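Local coordinates for cytoplasmic Protein STM1381 (Salmonella enterica subsp. enterica serovar Typhimurium, PDB 3SOZ) that is of unknown function but probably belongs to the putative glutamine amidotransferases of the class I glutaminase clan, at residues Q102-Y107 with G112-I117; S174-L179 with V193-N198; N183-K188 with C215-C220. All blocks are in the same frame, centred on the assembly; numbering follows the deposited sequence.

Contact 1: residues Q102-Y107 with G112-I117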
loop_
_atom_site.group_PDB
_atom_site.type_symbol
_atom_site.label_atom_id
_atom_site.label_comp_id
_atom_site.label_asym_id
_atom_site.label_seq_id
_atom_site.Cartn_x
_atom_site.Cartn_y
_atom_site.Cartn_z
ATOM N N GLN A 102 -19.502 -2.784 13.135
ATOM C CA GLN A 102 -20.124 -2.426 14.395
ATOM C C GLN A 102 -21.052 -3.574 14.719
ATOM O O GLN A 102 -21.044 -4.065 15.839
ATOM C CB GLN A 102 -20.933 -1.122 14.319
ATOM C CG GLN A 102 -20.333 0.086 15.031
ATOM C CD GLN A 102 -19.780 -0.237 16.398
ATOM O OE1 GLN A 102 -18.936 0.491 16.908
ATOM N NE2 GLN A 102 -20.235 -1.324 16.993
ATOM N N LEU A 103 -21.825 -4.019 13.730
ATOM C CA LEU A 103 -22.710 -5.151 13.939
ATOM C C LEU A 103 -22.029 -6.364 14.533
ATOM O O LEU A 103 -22.566 -6.967 15.458
ATOM C CB LEU A 103 -23.461 -5.544 12.663
ATOM C CG LEU A 103 -24.757 -4.750 12.489
ATOM C CD1 LEU A 103 -25.170 -4.516 11.004
ATOM C CD2 LEU A 103 -25.877 -5.401 13.329
ATOM N N ILE A 104 -20.862 -6.729 14.013
ATOM C CA ILE A 104 -20.162 -7.908 14.514
ATOM C C ILE A 104 -19.616 -7.615 15.913
ATOM O O ILE A 104 -19.688 -8.463 16.815
ATOM C CB ILE A 104 -19.106 -8.414 13.512
ATOM C CG1 ILE A 104 -19.816 -9.062 12.318
ATOM C CG2 ILE A 104 -18.179 -9.452 14.145
ATOM C CD1 ILE A 104 -19.116 -8.905 11.012
ATOM N N ALA A 105 -19.125 -6.402 16.104
ATOM C CA ALA A 105 -18.631 -5.981 17.393
ATOM C C ALA A 105 -19.716 -6.094 18.470
ATOM O O ALA A 105 -19.494 -6.721 19.537
ATOM C CB ALA A 105 -18.112 -4.546 17.318
ATOM N N ASP A 106 -20.865 -5.459 18.194
ATOM C CA ASP A 106 -22.024 -5.489 19.056
ATOM C C ASP A 106 -22.316 -6.929 19.379
ATOM O O ASP A 106 -22.310 -7.293 20.557
ATOM C CB ASP A 106 -23.230 -4.794 18.398
ATOM C CG ASP A 106 -23.137 -3.252 18.475
ATOM O OD1 ASP A 106 -22.112 -2.688 18.942
ATOM O OD2 ASP A 106 -24.104 -2.587 18.064
ATOM N N TYR A 107 -22.508 -7.755 18.347
ATOM C CA TYR A 107 -22.788 -9.178 18.521
ATOM C C TYR A 107 -21.846 -9.864 19.502
ATOM O O TYR A 107 -22.286 -10.581 20.397
ATOM C CB TYR A 107 -22.717 -9.879 17.176
ATOM C CG TYR A 107 -22.588 -11.384 17.246
ATOM C CD1 TYR A 107 -21.343 -11.981 17.323
ATOM C CD2 TYR A 107 -23.708 -12.207 17.198
ATOM C CE1 TYR A 107 -21.196 -13.356 17.391
ATOM C CE2 TYR A 107 -23.584 -13.598 17.262
ATOM C CZ TYR A 107 -22.309 -14.165 17.358
ATOM O OH TYR A 107 -22.127 -15.532 17.405
ATOM N N GLY A 112 -21.698 -13.201 21.711
ATOM C CA GLY A 112 -21.336 -13.973 20.502
ATOM C C GLY A 112 -19.833 -14.267 20.391
ATOM O O GLY A 112 -19.002 -13.466 20.802
ATOM N N GLY A 113 -19.470 -15.420 19.851
ATOM C CA GLY A 113 -18.042 -15.668 19.509
ATOM C C GLY A 113 -17.591 -15.302 18.070
ATOM O O GLY A 113 -18.344 -15.467 17.090
ATOM N N LEU A 114 -16.361 -14.798 17.972
ATOM C CA LEU A 114 -15.700 -14.470 16.700
ATOM C C LEU A 114 -14.414 -15.238 16.466
ATOM O O LEU A 114 -13.502 -15.269 17.344
ATOM C CB LEU A 114 -15.301 -13.003 16.683
ATOM C CG LEU A 114 -14.686 -12.468 15.388
ATOM C CD1 LEU A 114 -15.677 -12.636 14.219
ATOM C CD2 LEU A 114 -14.325 -10.999 15.565
ATOM N N LEU A 115 -14.298 -15.797 15.270
ATOM C CA LEU A 115 -12.986 -16.265 14.815
ATOM C C LEU A 115 -12.533 -15.588 13.511
ATOM O O LEU A 115 -13.273 -15.541 12.530
ATOM C CB LEU A 115 -12.959 -17.801 14.677
ATOM C CG LEU A 115 -11.771 -18.417 13.925
ATOM C CD1 LEU A 115 -10.536 -18.427 14.822
ATOM C CD2 LEU A 115 -12.094 -19.831 13.426
HETATM N N MSE A 116 -11.318 -15.057 13.517
HETATM C CA MSE A 116 -10.685 -14.617 12.289
HETATM C C MSE A 116 -9.508 -15.515 11.939
HETATM O O MSE A 116 -8.591 -15.713 12.753
HETATM C CB MSE A 116 -10.247 -13.146 12.352
HETATM C CG MSE A 116 -9.592 -12.626 11.025
HETATM SE SE MSE A 116 -9.348 -10.656 10.927
HETATM C CE MSE A 116 -11.075 -10.294 10.145
ATOM N N ILE A 117 -9.558 -16.050 10.719
ATOM C CA ILE A 117 -8.476 -16.855 10.153
ATOM C C ILE A 117 -7.652 -16.005 9.201
ATOM O O ILE A 117 -8.199 -15.320 8.327
ATOM C CB ILE A 117 -9.031 -18.057 9.398
ATOM C CG1 ILE A 117 -10.006 -18.804 10.315
ATOM C CG2 ILE A 117 -7.877 -18.931 8.868
ATOM C CD1 ILE A 117 -10.887 -19.826 9.620
#
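The ring of Tyr107 turns one face to Gly112 CA, which lies nearest its CE1 and CZ side, and the two residues meet where helix 100-109 turns back into strand 113-117. Gly112 CA is 3.2 Å from Tyr107 CE1, while the carbonyl oxygen of Gly113 comes in at the edge, in the ring plane, 3.6 Å from the same CE1. A first torsion of 163° swings Tyr107 CG anti to the backbone N, and this carries the ring from the last helical turn across to the start of the strand. Beyond the glycines the phenol oxygen reaches Tyr71 O, a hydrogen bond that fixes the far end of the ring just ahead of the neighbouring strand 73-77. The backbone closes the same corner, for Gly112 N donates to Tyr107 O over 3.0 Å. That bond is bent, 145° at the hydrogen, and its donor is tilted 26° from the carbonyl plane.

One turn back along the helix, Ile104 meets Leu114 through methyl groups alone. Their side chains cross at about a right angle, with Ile104 CG2 4.1 Å from Leu114 CD1, and Leu114 goes on to touch Ile76 and Val213 on the two flanking strands. Helix and strand belong to a beta-alpha-beta crossover: strand 73-77 leads through helices including 100-109 to 113-117, its parallel neighbour. The chemistry divides accordingly: polar bonds fasten the turn and the phenol tip, whereas the deeper touch between the two segments is a methyl contact, which carries no hydrogen-bond direction and contributes burial of apolar surface.

Contact 2: residues S174-L179 with V193-N198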
loop_
_atom_site.group_PDB
_atom_site.type_symbol
_atom_site.label_atom_id
_atom_site.label_comp_id
_atom_site.label_asym_id
_atom_site.label_seq_id
_atom_site.Cartn_x
_atom_site.Cartn_y
_atom_site.Cartn_z
ATOM N N SER A 174 1.281 -32.291 19.772
ATOM C CA SER A 174 2.392 -31.439 20.247
ATOM C C SER A 174 3.225 -30.850 19.116
ATOM O O SER A 174 3.765 -29.738 19.245
ATOM C CB SER A 174 3.307 -32.186 21.240
ATOM O OG SER A 174 4.053 -33.209 20.597
ATOM N N GLU A 175 3.328 -31.625 18.033
ATOM C CA GLU A 175 4.041 -31.229 16.819
ATOM C C GLU A 175 3.067 -30.815 15.691
ATOM O O GLU A 175 2.084 -31.523 15.370
ATOM C CB GLU A 175 4.998 -32.357 16.394
ATOM C CG GLU A 175 5.249 -32.510 14.865
ATOM C CD GLU A 175 6.660 -33.023 14.514
ATOM O OE1 GLU A 175 7.645 -32.627 15.210
ATOM O OE2 GLU A 175 6.769 -33.798 13.524
ATOM N N TRP A 176 3.341 -29.646 15.119
ATOM C CA TRP A 176 2.513 -29.060 14.054
ATOM C C TRP A 176 3.024 -29.396 12.651
ATOM O O TRP A 176 4.237 -29.555 12.443
ATOM C CB TRP A 176 2.519 -27.551 14.202
ATOM C CG TRP A 176 1.579 -27.006 15.240
ATOM C CD1 TRP A 176 1.824 -26.849 16.581
ATOM C CD2 TRP A 176 0.264 -26.481 15.012
ATOM N NE1 TRP A 176 0.739 -26.271 17.201
ATOM C CE2 TRP A 176 -0.235 -26.038 16.263
ATOM C CE3 TRP A 176 -0.546 -26.331 13.866
ATOM C CZ2 TRP A 176 -1.515 -25.459 16.400
ATOM C CZ3 TRP A 176 -1.828 -25.773 14.012
ATOM C CH2 TRP A 176 -2.292 -25.340 15.265
ATOM N N PRO A 177 2.107 -29.493 11.668
ATOM C CA PRO A 177 2.615 -29.608 10.287
ATOM C C PRO A 177 3.127 -28.234 9.830
ATOM O O PRO A 177 2.769 -27.206 10.445
ATOM C CB PRO A 177 1.395 -30.040 9.483
ATOM C CG PRO A 177 0.204 -29.965 10.468
ATOM C CD PRO A 177 0.643 -29.326 11.715
ATOM N N PRO A 178 3.994 -28.198 8.796
ATOM C CA PRO A 178 4.514 -26.877 8.436
ATOM C C PRO A 178 3.450 -26.005 7.738
ATOM O O PRO A 178 2.618 -26.507 6.995
ATOM C CB PRO A 178 5.659 -27.213 7.481
ATOM C CG PRO A 178 5.215 -28.491 6.849
ATOM C CD PRO A 178 4.541 -29.260 7.922
ATOM N N LEU A 179 3.479 -24.706 7.996
ATOM C CA LEU A 179 2.641 -23.757 7.264
ATOM C C LEU A 179 3.595 -22.910 6.423
ATOM O O LEU A 179 4.746 -22.745 6.827
ATOM C CB LEU A 179 1.833 -22.898 8.245
ATOM C CG LEU A 179 0.819 -23.643 9.127
ATOM C CD1 LEU A 179 0.469 -22.804 10.309
ATOM C CD2 LEU A 179 -0.448 -24.036 8.412
ATOM N N VAL A 193 -2.006 -16.915 24.532
ATOM C CA VAL A 193 -1.395 -17.440 23.320
ATOM C C VAL A 193 -1.231 -18.940 23.485
ATOM O O VAL A 193 -0.528 -19.403 24.377
ATOM C CB VAL A 193 0.005 -16.820 23.081
ATOM C CG1 VAL A 193 0.626 -17.389 21.841
ATOM C CG2 VAL A 193 -0.070 -15.327 22.986
ATOM N N LEU A 194 -1.860 -19.702 22.616
ATOM C CA LEU A 194 -1.851 -21.130 22.750
ATOM C C LEU A 194 -0.862 -21.875 21.828
ATOM O O LEU A 194 -0.709 -23.104 21.950
ATOM C CB LEU A 194 -3.275 -21.666 22.542
ATOM C CG LEU A 194 -4.519 -20.953 23.111
ATOM C CD1 LEU A 194 -5.754 -21.832 22.903
ATOM C CD2 LEU A 194 -4.394 -20.590 24.590
ATOM N N ALA A 195 -0.198 -21.159 20.909
ATOM C CA ALA A 195 0.682 -21.754 19.880
ATOM C C ALA A 195 1.453 -20.643 19.261
ATOM O O ALA A 195 0.979 -19.543 19.214
ATOM C CB ALA A 195 -0.105 -22.439 18.813
ATOM N N GLU A 196 2.652 -20.935 18.785
ATOM C CA GLU A 196 3.482 -19.924 18.137
ATOM C C GLU A 196 4.189 -20.448 16.889
ATOM O O GLU A 196 4.416 -21.636 16.745
ATOM C CB GLU A 196 4.486 -19.344 19.116
ATOM C CG GLU A 196 3.882 -18.404 20.106
ATOM C CD GLU A 196 4.940 -17.637 20.914
ATOM O OE1 GLU A 196 5.839 -18.281 21.501
ATOM O OE2 GLU A 196 4.863 -16.374 20.959
ATOM N N ILE A 197 4.525 -19.548 15.985
ATOM C CA ILE A 197 5.179 -19.925 14.734
ATOM C C ILE A 197 6.298 -18.931 14.557
ATOM O O ILE A 197 6.144 -17.782 14.966
ATOM C CB ILE A 197 4.156 -19.949 13.552
ATOM C CG1 ILE A 197 4.783 -20.504 12.277
ATOM C CG2 ILE A 197 3.446 -18.587 13.395
ATOM C CD1 ILE A 197 3.790 -20.945 11.291
ATOM N N ASN A 198 7.450 -19.397 14.065
ATOM C CA ASN A 198 8.611 -18.543 13.790
ATOM C C ASN A 198 8.756 -17.447 14.838
ATOM O O ASN A 198 9.081 -16.305 14.523
ATOM C CB ASN A 198 8.469 -17.959 12.373
ATOM C CG ASN A 198 9.698 -17.211 11.893
ATOM O OD1 ASN A 198 10.813 -17.699 11.979
ATOM N ND2 ASN A 198 9.486 -16.021 11.348
#
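Trp176 and Ala195 touch at a single point, the outer six-membered part of the indole against a methyl group. Followed from its CB, which points toward strand 192-197, the tryptophan turns at a first torsion of -80° that sets CG anti to the carbonyl carbon. The pyrrole nitrogen NE1 reaches Asn162 OD1 on strand 157-162, satisfying the one polar atom of the ring. Farther out, CZ2 stands 4.1 Å from Ala195 CB, which approaches obliquely, and CH2, next round the ring, packs near Phe216. Phe173 and Phe238 meet the indole edge-to-face, and Trp232 adds a third aromatic neighbour.

Three residues along, Leu179 repeats the theme with aliphatic groups. Its CD1 lies 3.9 Å from Ile197 CD1, the end of a side chain extended by its first torsion of -173°, and the two chains cross at about a right angle. No hydrogen bond joins the two segments, because strand 157-162 lies between them in the sheet and pairs antiparallel with both. This is packing across one face of a curved, mixed sheet: next-but-one strands meet through side chains directed over the strand between, in an aromatic and aliphatic core also lined by Phe229 of helix 227-230.

Contact 3: residues N183-K188 with C215-C220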
loop_
_atom_site.group_PDB
_atom_site.type_symbol
_atom_site.label_atom_id
_atom_site.label_comp_id
_atom_site.label_asym_id
_atom_site.label_seq_id
_atom_site.Cartn_x
_atom_site.Cartn_y
_atom_site.Cartn_z
ATOM N N ASN A 183 0.161 -14.163 9.126
ATOM C CA ASN A 183 0.107 -12.769 9.479
ATOM C C ASN A 183 0.828 -12.540 10.805
ATOM O O ASN A 183 0.597 -13.229 11.785
ATOM C CB ASN A 183 -1.350 -12.339 9.584
ATOM C CG ASN A 183 -2.053 -12.275 8.239
ATOM O OD1 ASN A 183 -2.845 -13.156 7.878
ATOM N ND2 ASN A 183 -1.785 -11.204 7.495
ATOM N N LYS A 184 1.702 -11.547 10.835
ATOM C CA LYS A 184 2.503 -11.279 11.990
ATOM C C LYS A 184 1.656 -10.394 12.848
ATOM O O LYS A 184 1.221 -9.341 12.379
ATOM C CB LYS A 184 3.763 -10.536 11.601
ATOM C CG LYS A 184 4.634 -10.164 12.771
ATOM C CD LYS A 184 5.936 -9.535 12.318
ATOM C CE LYS A 184 6.776 -9.111 13.542
ATOM N NZ LYS A 184 8.183 -8.831 13.132
ATOM N N LEU A 185 1.450 -10.853 14.094
ATOM C CA LEU A 185 0.686 -10.188 15.132
ATOM C C LEU A 185 1.445 -10.135 16.465
ATOM O O LEU A 185 2.514 -10.733 16.658
ATOM C CB LEU A 185 -0.638 -10.912 15.350
ATOM C CG LEU A 185 -1.457 -11.048 14.068
ATOM C CD1 LEU A 185 -2.409 -12.172 14.159
ATOM C CD2 LEU A 185 -2.176 -9.784 13.817
ATOM N N ILE A 186 0.871 -9.377 17.387
ATOM C CA ILE A 186 1.422 -9.173 18.715
ATOM C C ILE A 186 0.283 -9.477 19.688
ATOM O O ILE A 186 -0.822 -8.952 19.518
ATOM C CB ILE A 186 1.837 -7.696 18.885
ATOM C CG1 ILE A 186 3.041 -7.377 18.003
ATOM C CG2 ILE A 186 2.072 -7.356 20.385
ATOM C CD1 ILE A 186 3.332 -5.851 17.828
ATOM N N ALA A 187 0.518 -10.316 20.694
ATOM C CA ALA A 187 -0.559 -10.558 21.691
ATOM C C ALA A 187 -0.869 -9.305 22.544
ATOM O O ALA A 187 0.026 -8.576 22.958
ATOM C CB ALA A 187 -0.256 -11.762 22.537
ATOM N N LYS A 188 -2.143 -9.008 22.738
ATOM C CA LYS A 188 -2.538 -7.945 23.683
ATOM C C LYS A 188 -2.374 -8.431 25.159
ATOM O O LYS A 188 -2.240 -9.638 25.411
ATOM C CB LYS A 188 -3.989 -7.516 23.410
ATOM C CG LYS A 188 -4.208 -6.589 22.233
ATOM C CD LYS A 188 -5.708 -6.535 21.816
ATOM C CE LYS A 188 -6.121 -5.165 21.190
ATOM N NZ LYS A 188 -7.448 -5.164 20.474
ATOM N N CYS A 215 -8.077 -15.543 17.064
ATOM C CA CYS A 215 -7.292 -15.251 15.886
ATOM C C CYS A 215 -6.359 -16.395 15.594
ATOM O O CYS A 215 -5.613 -16.847 16.461
ATOM C CB CYS A 215 -6.453 -14.029 16.121
ATOM S SG CYS A 215 -7.471 -12.600 16.238
ATOM N N PHE A 216 -6.408 -16.863 14.360
ATOM C CA PHE A 216 -5.482 -17.852 13.883
ATOM C C PHE A 216 -4.673 -17.165 12.781
ATOM O O PHE A 216 -5.252 -16.645 11.824
ATOM C CB PHE A 216 -6.244 -19.096 13.380
ATOM C CG PHE A 216 -5.354 -20.141 12.814
ATOM C CD1 PHE A 216 -4.639 -20.989 13.652
ATOM C CD2 PHE A 216 -5.160 -20.232 11.442
ATOM C CE1 PHE A 216 -3.766 -21.935 13.116
ATOM C CE2 PHE A 216 -4.297 -21.176 10.908
ATOM C CZ PHE A 216 -3.601 -22.022 11.741
ATOM N N ALA A 217 -3.351 -17.149 12.924
ATOM C CA ALA A 217 -2.490 -16.240 12.135
ATOM C C ALA A 217 -2.140 -16.722 10.738
ATOM O O ALA A 217 -1.391 -16.044 10.032
ATOM C CB ALA A 217 -1.219 -15.898 12.877
ATOM N N SER A 218 -2.672 -17.873 10.344
ATOM C CA SER A 218 -2.324 -18.471 9.070
ATOM C C SER A 218 -3.614 -18.758 8.360
ATOM O O SER A 218 -4.655 -18.265 8.760
ATOM C CB SER A 218 -1.511 -19.747 9.252
ATOM O OG SER A 218 -0.943 -20.190 8.032
ATOM N N ASP A 219 -3.548 -19.526 7.297
ATOM C CA ASP A 219 -4.679 -19.687 6.425
ATOM C C ASP A 219 -5.138 -21.115 6.626
ATOM O O ASP A 219 -4.337 -22.023 6.796
ATOM C CB ASP A 219 -4.242 -19.475 4.972
ATOM C CG ASP A 219 -5.405 -19.150 4.017
ATOM O OD1 ASP A 219 -6.519 -19.695 4.103
ATOM O OD2 ASP A 219 -5.178 -18.342 3.111
ATOM N N CYS A 220 -6.435 -21.314 6.624
ATOM C CA CYS A 220 -6.973 -22.655 6.659
ATOM C C CYS A 220 -6.908 -23.311 5.258
ATOM O O CYS A 220 -7.433 -24.388 5.056
ATOM C CB CYS A 220 -8.418 -22.578 7.152
ATOM S SG CYS A 220 -9.476 -21.750 5.915
#
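Asn183 N donates to Ala217 O, and this one bond ties the long strand 175-187 to the chain leaving strand 211-216, inside a mixed sheet whose parallel part, flanked by helices, agrees with the class I glutaminase family to which the sequence is assigned. The two atoms are 2.6 Å apart, and the bond is fairly straight, 157° at the hydrogen, with the donor nearly along the C=O axis. Beside it the methyl group of Ala217 lies against Asn183 O on one hand and Leu185 CD1 on the other: Ala217 CB is 3.4 Å from Asn183 O and 4.1 Å from Leu185 CD1. Leu185 points its CB toward the opposite segment, and a first torsion of -55° places CG beside the backbone N, with CD1 as the branch that makes the touch. On the other segment the CB of Phe216, just before Ala217, points away from strand 175-187.

The next shell explains how these groups are held. The Asn183 amide serves other partners, since OD1 accepts from Gly119 N, close after strand 113-117, and ND2 makes a weak hydrogen bond to Asp150 OD2. Leu185 also packs on Val143 of strand 143-144 and on Met145 just after it.

The residues after Ala217 are steadied by polar side chains. Ser218 OG is hydrogen-bonded to Gly181 O, a second link back to strand 175-187 close to the first. One residue on, Asp219 OD1 is hydrogen-bonded to Ser221 OG, while its other carboxylate oxygen, OD2, is hydrogen-bonded to O1 of a glycerol probably acquired from the crystallisation liquor.

All three contacts are buried and reach one mixed sheet, yet each uses it differently. Contact 1 lies on the parallel part and joins a helix to its following strand, mixing a backbone bond with ring and methyl packing. Contact 2, its centre the farthest from the chain's centre at about 17 Å, is wholly apolar. Contact 3, the most central at about 9 Å between the same centres, turns on a backbone hydrogen bond with one methyl contact beside it. Contacts 2 and 3 share strand 175-187 and meet where Leu179 CD1 packs on Ser218 OG. Contacts 1 and 3 join through the adjacent strands 113-117 and 211-216, whereas contacts 1 and 2 do not touch.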